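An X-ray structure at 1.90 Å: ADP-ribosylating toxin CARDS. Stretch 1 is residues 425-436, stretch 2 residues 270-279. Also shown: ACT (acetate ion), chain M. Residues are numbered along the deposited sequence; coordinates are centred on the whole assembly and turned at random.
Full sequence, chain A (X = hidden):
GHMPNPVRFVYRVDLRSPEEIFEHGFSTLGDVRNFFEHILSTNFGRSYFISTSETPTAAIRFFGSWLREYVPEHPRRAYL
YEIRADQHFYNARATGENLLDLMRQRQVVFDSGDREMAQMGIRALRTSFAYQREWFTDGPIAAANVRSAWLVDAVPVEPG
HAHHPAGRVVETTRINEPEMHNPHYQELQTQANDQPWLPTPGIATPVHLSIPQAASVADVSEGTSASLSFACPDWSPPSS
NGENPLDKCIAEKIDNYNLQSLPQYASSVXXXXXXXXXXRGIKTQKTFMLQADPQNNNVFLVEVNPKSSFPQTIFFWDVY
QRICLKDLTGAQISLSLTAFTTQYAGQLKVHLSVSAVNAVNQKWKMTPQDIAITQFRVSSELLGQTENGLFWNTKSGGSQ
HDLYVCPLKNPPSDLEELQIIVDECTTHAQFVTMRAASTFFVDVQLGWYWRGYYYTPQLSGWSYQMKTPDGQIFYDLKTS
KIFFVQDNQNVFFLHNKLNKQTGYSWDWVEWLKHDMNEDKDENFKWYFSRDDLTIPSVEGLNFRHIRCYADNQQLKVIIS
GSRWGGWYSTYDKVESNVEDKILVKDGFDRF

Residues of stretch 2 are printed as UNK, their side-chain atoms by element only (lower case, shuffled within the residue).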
# COMPACT_ATOMS: atom_id res chain seq x y z
N CYS A 425 -0.57 -6.77 30.97
CA CYS A 425 -0.95 -8.18 30.96
C CYS A 425 -1.70 -8.61 29.70
O CYS A 425 -2.09 -9.78 29.58
CB CYS A 425 -1.79 -8.51 32.20
SG CYS A 425 -0.84 -8.64 33.74
N THR A 426 -1.92 -7.68 28.77
CA THR A 426 -2.60 -8.03 27.53
C THR A 426 -1.81 -7.60 26.28
O THR A 426 -0.66 -7.99 26.10
CB THR A 426 -4.07 -7.54 27.51
OG1 THR A 426 -4.14 -6.15 27.84
CG2 THR A 426 -4.92 -8.33 28.51
N THR A 427 -2.44 -6.81 25.41
CA THR A 427 -1.76 -6.38 24.19
C THR A 427 -0.82 -5.23 24.49
O THR A 427 -1.22 -4.24 25.10
CB THR A 427 -2.78 -5.88 23.16
OG1 THR A 427 -3.81 -6.86 23.02
CG2 THR A 427 -2.10 -5.64 21.80
N HIS A 428 0.43 -5.32 24.06
CA HIS A 428 1.33 -4.19 24.27
C HIS A 428 1.01 -3.04 23.32
O HIS A 428 0.42 -3.24 22.26
CB HIS A 428 2.79 -4.62 24.26
CG HIS A 428 3.16 -5.40 25.48
ND1 HIS A 428 4.35 -5.93 25.89
CD2 HIS A 428 2.25 -5.71 26.47
CE1 HIS A 428 4.12 -6.55 27.09
NE2 HIS A 428 2.85 -6.40 27.42
N ALA A 429 1.37 -1.83 23.73
CA ALA A 429 0.79 -0.63 23.14
C ALA A 429 1.12 -0.47 21.65
O ALA A 429 0.32 0.07 20.89
CB ALA A 429 1.25 0.62 23.91
N GLN A 430 2.30 -0.93 21.24
CA GLN A 430 2.70 -0.67 19.85
C GLN A 430 1.88 -1.46 18.84
O GLN A 430 1.84 -1.11 17.66
CB GLN A 430 4.21 -0.86 19.63
CG GLN A 430 4.66 -2.31 19.62
CD GLN A 430 6.14 -2.40 19.40
OE1 GLN A 430 6.54 -3.00 18.29
NE2 GLN A 430 6.93 -1.90 20.21
N PHE A 431 1.20 -2.51 19.28
CA PHE A 431 0.37 -3.24 18.33
C PHE A 431 -0.63 -2.33 17.61
O PHE A 431 -0.86 -2.47 16.41
CB PHE A 431 -0.39 -4.42 18.95
CG PHE A 431 -1.19 -5.17 17.94
CD1 PHE A 431 -0.55 -5.93 16.98
CD2 PHE A 431 -2.57 -5.06 17.89
CE1 PHE A 431 -1.29 -6.60 16.00
CE2 PHE A 431 -3.29 -5.74 16.93
CZ PHE A 431 -2.64 -6.50 15.98
N VAL A 432 -1.21 -1.38 18.34
CA VAL A 432 -2.24 -0.53 17.75
C VAL A 432 -1.69 0.71 17.04
O VAL A 432 -2.35 1.74 16.96
CB VAL A 432 -3.33 -0.16 18.79
CG1 VAL A 432 -4.00 -1.45 19.31
CG2 VAL A 432 -2.72 0.64 19.94
N THR A 433 -0.47 0.56 16.51
CA THR A 433 0.16 1.57 15.67
C THR A 433 0.69 0.86 14.41
O THR A 433 0.88 -0.33 14.42
CB THR A 433 1.34 2.25 16.39
OG1 THR A 433 2.37 1.30 16.62
CG2 THR A 433 0.88 2.83 17.74
N MET A 434 0.92 1.61 13.34
CA MET A 434 1.30 1.00 12.08
C MET A 434 2.82 1.03 11.87
O MET A 434 3.40 2.09 11.67
CB MET A 434 0.56 1.69 10.92
CG MET A 434 -0.92 1.37 10.87
SD MET A 434 -1.81 2.45 9.75
CE MET A 434 -2.25 3.76 10.85
N ARG A 435 3.44 -0.15 11.90
CA ARG A 435 4.89 -0.26 11.79
C ARG A 435 5.27 -0.41 10.32
O ARG A 435 4.42 -0.68 9.47
CB ARG A 435 5.40 -1.48 12.57
CG ARG A 435 5.04 -2.84 11.94
CD ARG A 435 5.93 -4.00 12.52
NE ARG A 435 5.76 -4.13 13.97
CZ ARG A 435 6.34 -5.06 14.73
NH1 ARG A 435 7.11 -5.98 14.17
NH2 ARG A 435 6.11 -5.08 16.05
N ALA A 436 6.55 -0.22 10.02
CA ALA A 436 7.04 -0.40 8.66
C ALA A 436 6.75 -1.83 8.17
O ALA A 436 6.76 -2.78 8.94
CB ALA A 436 8.55 -0.08 8.57
N UNK A 270 14.38 -0.08 15.65
CA UNK A 270 14.79 -0.72 16.91
C UNK A 270 13.68 -0.72 17.97
O UNK A 270 13.79 -1.39 18.98
c UNK A 270 16.02 -0.04 17.48
c UNK A 270 17.06 1.88 18.66
c UNK A 270 16.91 3.34 19.03
c UNK A 270 15.79 1.34 18.01
n UNK A 270 18.18 3.83 19.64
N UNK A 271 12.61 0.04 17.73
CA UNK A 271 11.46 0.05 18.62
C UNK A 271 10.62 -1.22 18.55
O UNK A 271 9.77 -1.45 19.42
c UNK A 271 10.55 1.26 18.30
o UNK A 271 10.87 4.95 18.23
c UNK A 271 11.20 2.61 18.58
o UNK A 271 9.65 3.58 17.02
c UNK A 271 10.52 3.79 17.89
N UNK A 272 10.79 -2.03 17.50
CA UNK A 272 9.83 -3.13 17.25
C UNK A 272 9.94 -4.22 18.31
O UNK A 272 11.04 -4.60 18.68
c UNK A 272 10.02 -3.51 13.37
c UNK A 272 10.02 -3.75 15.86
c UNK A 272 9.91 -2.77 14.68
c UNK A 272 8.59 -2.00 14.74
N UNK A 273 8.79 -4.72 18.76
CA UNK A 273 8.71 -5.83 19.70
C UNK A 273 7.67 -6.80 19.21
O UNK A 273 6.74 -6.41 18.52
o UNK A 273 7.20 -3.51 22.93
c UNK A 273 8.27 -5.34 21.10
c UNK A 273 8.46 -3.46 22.80
o UNK A 273 9.18 -2.73 23.51
c UNK A 273 9.16 -4.29 21.72
N UNK A 274 7.83 -8.07 19.56
CA UNK A 274 6.85 -9.09 19.23
C UNK A 274 5.66 -8.97 20.18
O UNK A 274 5.83 -9.03 21.40
o UNK A 274 9.20 -11.79 18.41
o UNK A 274 8.50 -10.07 17.24
c UNK A 274 8.47 -10.79 18.26
c UNK A 274 7.48 -10.48 19.37
N UNK A 275 4.47 -8.79 19.63
CA UNK A 275 3.29 -8.59 20.45
C UNK A 275 2.19 -9.60 20.13
O UNK A 275 1.73 -9.69 18.99
o UNK A 275 2.36 -6.99 18.86
c UNK A 275 3.69 -6.09 20.64
c UNK A 275 2.69 -7.17 20.24
N UNK A 276 1.75 -10.37 21.14
CA UNK A 276 0.51 -11.13 20.96
C UNK A 276 -0.67 -10.16 21.02
O UNK A 276 -0.49 -9.00 21.39
c UNK A 276 0.50 -12.05 22.19
c UNK A 276 1.26 -11.27 23.22
c UNK A 276 2.40 -10.67 22.43
N UNK A 277 -1.86 -10.63 20.65
CA UNK A 277 -3.02 -9.77 20.56
C UNK A 277 -4.17 -10.32 21.40
O UNK A 277 -4.58 -11.47 21.21
c UNK A 277 -2.34 -9.11 18.20
c UNK A 277 -4.71 -8.70 19.02
c UNK A 277 -3.50 -9.63 19.10
N UNK A 278 -4.67 -9.49 22.31
CA UNK A 278 -5.76 -9.85 23.23
C UNK A 278 -7.00 -9.02 22.97
O UNK A 278 -6.93 -7.80 22.90
o UNK A 278 -1.46 -13.19 26.70
c UNK A 278 -2.39 -12.32 26.20
c UNK A 278 -4.29 -10.56 25.20
c UNK A 278 -3.71 -12.45 26.57
c UNK A 278 -5.33 -9.60 24.67
c UNK A 278 -4.65 -11.58 26.07
c UNK A 278 -2.01 -11.30 25.33
c UNK A 278 -2.96 -10.44 24.84
N UNK A 279 -8.14 -9.70 22.85
CA UNK A 279 -9.41 -9.03 22.63
C UNK A 279 -10.39 -9.37 23.75
O UNK A 279 -10.32 -10.43 24.36
c UNK A 279 -8.61 -10.42 19.47
c UNK A 279 -9.99 -9.44 21.28
c UNK A 279 -9.70 -8.20 19.09
c UNK A 279 -9.06 -9.13 20.11
C ACT M . 2.55 -1.79 27.48
O ACT M . 2.81 -1.69 26.25
OXT ACT M . 3.52 -1.71 28.27
CH3 ACT M . 1.15 -1.99 27.98
O HOH W 1 6.64 -9.11 15.25
O HOH W 2 5.37 -6.94 23.85
O HOH W 3 1.45 -7.62 22.95

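Position 270 carries four carbons in a row ending in a nitrogen, an unbranched chain beyond the reach of stretch 1: Lys-270. At 271 three carbons follow one another and the third holds two oxygens. That side chain stays clear of stretch 1, and the backbone does the work, its O accepting from Gln-430 NE2 at 3.0 Å. This is Glu-271.

Position 272 has four carbons forked at the second, with no polar atom. One tip of the fork lies over a face of the Arg-435 guanidinium. The fork identifies Leu-272, whose CD2 is 3.6 Å from Arg-435 NE.

Position 273 repeats the pattern of three carbons with two terminal oxygens, and its backbone is used twice: its N donates to Gln-430 OE1 (2.9 Å), and its O accepts from Arg-435 NH2 (2.9 Å) near the guanidinium plane. It is Glu-273; although its OE1 comes within 3.2 Å of Gln-430 NE2, the angle is too poor for a hydrogen bond.

At 274 two carbons, the second with two oxygens, leave CA pointing away from stretch 1, the shorter acid Asp-274. Water 1 donates to its OD1 (2.9 Å) and accepts a weak bond from Arg-435 NH1 (3.3 Å).

Position 275 has one carbon bearing an oxygen and a carbon, directed toward stretch 1: Thr-275. Its CG2 packs 4.0 Å from Gln-430 CG, and its OG1 is 3.6 Å from Phe-431 CD1.

Position 276 closes three carbons onto its own N, so it is Pro-276. Without an amide proton, it offers its O, to which water 3 donates at 2.8 Å while accepting from His-428 N at 2.7 Å.

Position 277 has one carbon carrying two more, all apolar, with one methyl over the Phe-431 ring: Val-277, its CG2 3.5 Å from the ring centroid.

Position 278 shows one carbon, then a six-carbon ring bearing an oxygen: Tyr-278. Thr-426 CA sits over a ring face, 3.9 Å from the centroid, and the Tyr-278 N donates to Thr-427 OG1 at 2.9 Å.

Position 279 has four carbons forked at the second, starting away from stretch 1 and making no contact: Leu-279.

The rule is that side chains of stretch 1 read the backbone of stretch 2. Gln-430 uses both ends of its amide, donating to one carbonyl and accepting from an N two residues on, while Arg-435 and Thr-427 take further backbone groups. Apolar packing fills between: methyl on Phe-431, CA on tyrosine. Waters bridge where the chains do not meet directly.

Stretch 2, residues 270-279: KELEDTPVYL
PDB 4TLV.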